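Local coordinates for uncharacterized protein (Acinetobacter baumannii, PDB 5D66) that is of unknown function but folds as an ankyrin repeat domain, a scaffold that in many relatives mediates protein-protein binding, at residues V128-L140 with L159-K171. Residues are numbered along the deposited sequence; the frame is centred on the assembly and turned at random. Where two conformers were deposited one is given.
Sequences VNHVNNLGWTALL and LLKAGANPNLADK
Asn129 reaches across to the backbone of Asn165 where two neighbouring hairpin loops of the ankyrin repeat stack run side by side, one leading into helix 138-144 and the other toward helix 176-183. Its OD1 accepts Asn165 N at 2.9 Å, in the amide plane on a lone pair and almost straight (175° at the hydrogen). A water donating to OD1 and to Asn165 O makes a second link. The two side chains cross at about a right angle, amide planes 73° apart, and Leu168 lays CD1 against the CB of Asn129. An asparagine suits this place because a short, flat amide can stand in for a peptide carbonyl.

Beside it the contact turns apolar. Val128 CG2 lies 3.5 Å from Ala164 CA, with Ala164 CB beside it; a small residue suits this close approach. Leu159 has CG swung beside its backbone N (chi1 -70°), which sets CD2 between Val128 CG1 and Ala138 CB and CD1 3.7 Å from Leu139 N. From helix 138-144 Leu139 sends CD2 to Leu160 and Pro166 CA, and Leu140 rests CD1 on the backbone from Leu168 to Asp170. Thr137 caps the helix by accepting Leu140 N at OG1, which a water joins to Leu168 O.

At the hairpin tip, Gly135 ends the type I turn from Asn132 with positive phi, which favours glycine; its lack of a side chain probably also makes room for Lys171. In one of two modelled conformers, Lys171 NZ hydrogen-bonds to Asn133 O. Trp136 meets Asp170 CB at its ring edge, and a water in the ring plane joins NE1 to Asp170 OD2, which also bonds to His179 NE2.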
loop_
_atom_site.group_PDB
_atom_site.type_symbol
_atom_site.label_atom_id
_atom_site.label_comp_id
_atom_site.label_asym_id
_atom_site.label_seq_id
_atom_site.Cartn_x
_atom_site.Cartn_y
_atom_site.Cartn_z
ATOM N N VAL A 128 -3.788 7.788 -9.050
ATOM C CA VAL A 128 -4.616 6.691 -9.501
ATOM C C VAL A 128 -4.197 6.170 -10.870
ATOM O O VAL A 128 -4.534 5.031 -11.238
ATOM C CB VAL A 128 -6.109 7.058 -9.495
ATOM C CG1 VAL A 128 -6.605 7.270 -8.083
ATOM C CG2 VAL A 128 -6.418 8.217 -10.386
ATOM N N ASN A 129 -3.525 6.984 -11.681
ATOM C CA ASN A 129 -3.127 6.599 -13.025
ATOM C C ASN A 129 -1.707 5.966 -13.143
ATOM O O ASN A 129 -1.237 5.710 -14.228
ATOM C CB ASN A 129 -3.265 7.771 -13.991
ATOM C CG ASN A 129 -4.714 8.093 -14.271
ATOM O OD1 ASN A 129 -5.578 7.211 -14.312
ATOM N ND2 ASN A 129 -5.008 9.363 -14.488
ATOM N N HIS A 130 -1.075 5.724 -11.993
ATOM C CA HIS A 130 0.242 5.112 -12.025
ATOM C C HIS A 130 0.191 3.690 -12.579
ATOM O O HIS A 130 -0.692 2.910 -12.265
ATOM C CB HIS A 130 0.798 5.026 -10.598
ATOM C CG HIS A 130 2.198 4.563 -10.473
ATOM N ND1 HIS A 130 3.271 5.403 -10.318
ATOM C CD2 HIS A 130 2.666 3.313 -10.404
ATOM C CE1 HIS A 130 4.363 4.646 -10.258
ATOM N NE2 HIS A 130 4.027 3.385 -10.382
ATOM N N VAL A 131 1.161 3.372 -13.421
ATOM C CA VAL A 131 1.293 2.067 -14.056
ATOM C C VAL A 131 2.537 1.332 -13.526
ATOM O O VAL A 131 3.643 1.849 -13.528
ATOM C CB VAL A 131 1.470 2.201 -15.609
ATOM C CG1 VAL A 131 1.485 0.839 -16.260
ATOM C CG2 VAL A 131 0.375 3.042 -16.219
ATOM N N ASN A 132 2.309 0.130 -13.006
ATOM C CA ASN A 132 3.432 -0.666 -12.439
ATOM C C ASN A 132 4.191 -1.432 -13.532
ATOM O O ASN A 132 3.917 -1.295 -14.747
ATOM C CB ASN A 132 2.947 -1.548 -11.285
ATOM C CG ASN A 132 2.115 -2.727 -11.729
ATOM O OD1 ASN A 132 2.042 -3.064 -12.913
ATOM N ND2 ASN A 132 1.449 -3.342 -10.756
ATOM N N ASN A 133 5.171 -2.239 -13.131
ATOM C CA ASN A 133 6.045 -2.910 -14.118
ATOM C C ASN A 133 5.457 -4.177 -14.664
ATOM O O ASN A 133 6.069 -4.789 -15.531
ATOM C CB ASN A 133 7.478 -3.083 -13.564
ATOM C CG ASN A 133 7.634 -4.182 -12.525
ATOM O OD1 ASN A 133 6.869 -5.148 -12.471
ATOM N ND2 ASN A 133 8.677 -4.029 -11.697
ATOM N N LEU A 134 4.241 -4.518 -14.273
ATOM C CA LEU A 134 3.384 -5.520 -14.940
ATOM C C LEU A 134 2.496 -4.853 -15.982
ATOM O O LEU A 134 1.739 -5.540 -16.673
ATOM C CB LEU A 134 2.506 -6.255 -13.907
ATOM C CG LEU A 134 3.304 -7.025 -12.844
ATOM C CD1 LEU A 134 2.512 -7.141 -11.509
ATOM C CD2 LEU A 134 3.634 -8.382 -13.298
ATOM N N GLY A 135 2.576 -3.522 -16.143
ATOM C CA GLY A 135 1.787 -2.774 -17.096
ATOM C C GLY A 135 0.375 -2.497 -16.581
ATOM O O GLY A 135 -0.501 -2.136 -17.361
ATOM N N TRP A 136 0.169 -2.598 -15.274
ATOM C CA TRP A 136 -1.154 -2.530 -14.697
ATOM C C TRP A 136 -1.270 -1.282 -13.818
ATOM O O TRP A 136 -0.361 -0.921 -13.080
ATOM C CB TRP A 136 -1.555 -3.767 -13.910
ATOM C CG TRP A 136 -1.677 -5.012 -14.681
ATOM C CD1 TRP A 136 -2.027 -5.111 -15.993
ATOM C CD2 TRP A 136 -1.506 -6.352 -14.230
ATOM N NE1 TRP A 136 -2.093 -6.414 -16.384
ATOM C CE2 TRP A 136 -1.772 -7.204 -15.318
ATOM C CE3 TRP A 136 -1.013 -6.937 -13.029
ATOM C CZ2 TRP A 136 -1.644 -8.606 -15.233
ATOM C CZ3 TRP A 136 -0.939 -8.324 -12.927
ATOM C CH2 TRP A 136 -1.276 -9.151 -14.028
ATOM N N THR A 137 -2.445 -0.676 -13.875
ATOM C CA THR A 137 -2.896 0.349 -12.961
ATOM C C THR A 137 -3.682 -0.318 -11.809
ATOM O O THR A 137 -4.051 -1.517 -11.891
ATOM C CB THR A 137 -3.813 1.313 -13.702
ATOM O OG1 THR A 137 -4.878 0.485 -14.217
ATOM C CG2 THR A 137 -3.184 2.072 -14.794
ATOM N N ALA A 138 -4.065 0.457 -10.822
ATOM C CA ALA A 138 -4.970 -0.015 -9.785
ATOM C C ALA A 138 -6.289 -0.531 -10.406
ATOM O O ALA A 138 -6.767 -1.539 -9.983
ATOM C CB ALA A 138 -5.210 1.073 -8.779
ATOM N N LEU A 139 -6.841 0.240 -11.349
ATOM C CA LEU A 139 -8.056 -0.140 -12.024
ATOM C C LEU A 139 -7.909 -1.506 -12.721
ATOM O O LEU A 139 -8.778 -2.386 -12.575
ATOM C CB LEU A 139 -8.483 0.941 -13.004
ATOM C CG LEU A 139 -9.775 0.713 -13.780
ATOM C CD1 LEU A 139 -10.961 0.578 -12.897
ATOM C CD2 LEU A 139 -9.965 1.828 -14.767
ATOM N N LEU A 140 -6.862 -1.674 -13.489
ATOM C CA LEU A 140 -6.642 -2.937 -14.192
ATOM C C LEU A 140 -6.522 -4.074 -13.216
ATOM O O LEU A 140 -7.117 -5.149 -13.423
ATOM C CB LEU A 140 -5.464 -2.856 -15.135
ATOM C CG LEU A 140 -5.712 -2.070 -16.408
ATOM C CD1 LEU A 140 -4.425 -1.640 -17.071
ATOM C CD2 LEU A 140 -6.516 -2.888 -17.405
ATOM N N LEU A 159 -12.229 4.380 -7.695
ATOM C CA LEU A 159 -11.136 4.816 -8.625
ATOM C C LEU A 159 -11.688 5.722 -9.710
ATOM O O LEU A 159 -11.135 6.741 -10.052
ATOM C CB LEU A 159 -10.407 3.635 -9.239
ATOM C CG LEU A 159 -9.532 2.866 -8.205
ATOM C CD1 LEU A 159 -9.178 1.484 -8.811
ATOM C CD2 LEU A 159 -8.242 3.592 -7.877
ATOM N N LEU A 160 -12.806 5.283 -10.305
ATOM C CA LEU A 160 -13.401 6.040 -11.410
ATOM C C LEU A 160 -13.929 7.387 -10.918
ATOM O O LEU A 160 -13.696 8.429 -11.555
ATOM C CB LEU A 160 -14.476 5.240 -12.101
ATOM C CG LEU A 160 -13.984 4.002 -12.849
ATOM C CD1 LEU A 160 -15.215 3.203 -13.325
ATOM C CD2 LEU A 160 -13.103 4.352 -13.992
ATOM N N LYS A 161 -14.605 7.431 -9.779
ATOM C CA LYS A 161 -15.146 8.701 -9.295
ATOM C C LYS A 161 -14.000 9.651 -8.958
ATOM O O LYS A 161 -14.110 10.887 -9.155
ATOM C CB LYS A 161 -16.014 8.484 -8.060
ATOM C CG LYS A 161 -16.567 9.739 -7.390
ATOM C CD LYS A 161 -17.408 10.568 -8.356
ATOM C CE LYS A 161 -18.158 11.624 -7.711
ATOM N NZ LYS A 161 -17.252 12.679 -7.174
ATOM N N ALA A 162 -12.875 9.127 -8.475
ATOM C CA ALA A 162 -11.712 9.935 -8.147
ATOM C C ALA A 162 -11.018 10.484 -9.369
ATOM O O ALA A 162 -10.190 11.351 -9.197
ATOM C CB ALA A 162 -10.761 9.149 -7.285
ATOM N N GLY A 163 -11.298 9.941 -10.550
ATOM C CA GLY A 163 -10.685 10.444 -11.746
ATOM C C GLY A 163 -9.699 9.543 -12.454
ATOM O O GLY A 163 -8.961 10.039 -13.268
ATOM N N ALA A 164 -9.698 8.261 -12.131
ATOM C CA ALA A 164 -8.830 7.344 -12.836
ATOM C C ALA A 164 -9.284 7.320 -14.309
ATOM O O ALA A 164 -10.460 7.197 -14.634
ATOM C CB ALA A 164 -8.904 5.951 -12.265
ATOM N N ASN A 165 -8.310 7.297 -15.212
ATOM C CA ASN A 165 -8.578 7.241 -16.630
ATOM C C ASN A 165 -9.070 5.838 -16.972
ATOM O O ASN A 165 -8.330 4.878 -16.818
ATOM C CB ASN A 165 -7.297 7.592 -17.379
ATOM C CG ASN A 165 -7.466 7.651 -18.870
ATOM O OD1 ASN A 165 -8.384 7.055 -19.429
ATOM N ND2 ASN A 165 -6.569 8.363 -19.547
ATOM N N PRO A 166 -10.307 5.679 -17.449
ATOM C CA PRO A 166 -10.816 4.348 -17.714
ATOM C C PRO A 166 -10.299 3.715 -18.983
ATOM O O PRO A 166 -10.619 2.571 -19.264
ATOM C CB PRO A 166 -12.293 4.603 -17.841
ATOM C CG PRO A 166 -12.384 5.988 -18.479
ATOM C CD PRO A 166 -11.286 6.726 -17.747
ATOM N N ASN A 167 -9.494 4.464 -19.763
ATOM C CA ASN A 167 -8.950 4.013 -21.029
ATOM C C ASN A 167 -7.487 3.697 -21.022
ATOM O O ASN A 167 -6.921 3.441 -22.076
ATOM C CB ASN A 167 -9.334 5.031 -22.125
ATOM C CG ASN A 167 -10.848 5.022 -22.339
ATOM O OD1 ASN A 167 -11.412 3.958 -22.483
ATOM N ND2 ASN A 167 -11.499 6.158 -22.305
ATOM N N LEU A 168 -6.840 3.671 -19.880
ATOM C CA LEU A 168 -5.431 3.230 -19.779
ATOM C C LEU A 168 -5.408 1.724 -19.805
ATOM O O LEU A 168 -5.875 1.058 -18.884
ATOM C CB LEU A 168 -4.743 3.785 -18.529
ATOM C CG LEU A 168 -4.480 5.273 -18.552
ATOM C CD1 LEU A 168 -3.852 5.689 -17.212
ATOM C CD2 LEU A 168 -3.658 5.782 -19.716
ATOM N N ALA A 169 -4.928 1.194 -20.926
ATOM C CA ALA A 169 -4.887 -0.229 -21.228
ATOM C C ALA A 169 -3.634 -0.915 -20.647
ATOM O O ALA A 169 -2.670 -0.256 -20.273
ATOM C CB ALA A 169 -4.978 -0.392 -22.722
ATOM N N ASP A 170 -3.669 -2.253 -20.621
ATOM C CA ASP A 170 -2.521 -3.057 -20.249
ATOM C C ASP A 170 -1.430 -3.004 -21.317
ATOM O O ASP A 170 -1.548 -2.311 -22.348
ATOM C CB ASP A 170 -2.950 -4.461 -19.836
ATOM C CG ASP A 170 -3.414 -5.372 -20.978
ATOM O OD1 ASP A 170 -3.066 -5.062 -22.155
ATOM O OD2 ASP A 170 -4.043 -6.430 -20.681
ATOM N N LYS A 171 -0.318 -3.704 -21.090
ATOM C CA LYS A 171 0.801 -3.658 -22.039
ATOM C C LYS A 171 0.421 -4.146 -23.407
ATOM O O LYS A 171 1.015 -3.721 -24.389
ATOM C CB LYS A 171 1.962 -4.530 -21.575
ATOM C CG LYS A 171 2.834 -3.875 -20.619
ATOM C CD LYS A 171 3.901 -4.818 -20.224
ATOM C CE LYS A 171 4.749 -4.207 -19.181
ATOM N NZ LYS A 171 5.555 -5.275 -18.636
HETATM O O HOH W 1 -6.523 4.347 -14.784
HETATM O O HOH W 2 7.472 -3.596 -17.748
HETATM O O HOH W 3 0.044 -5.610 -18.947
HETATM O O HOH W 4 0.048 -0.724 -19.554
HETATM O O HOH W 5 -2.633 -7.835 -18.765
HETATM O O HOH W 6 -6.437 1.629 -16.165
#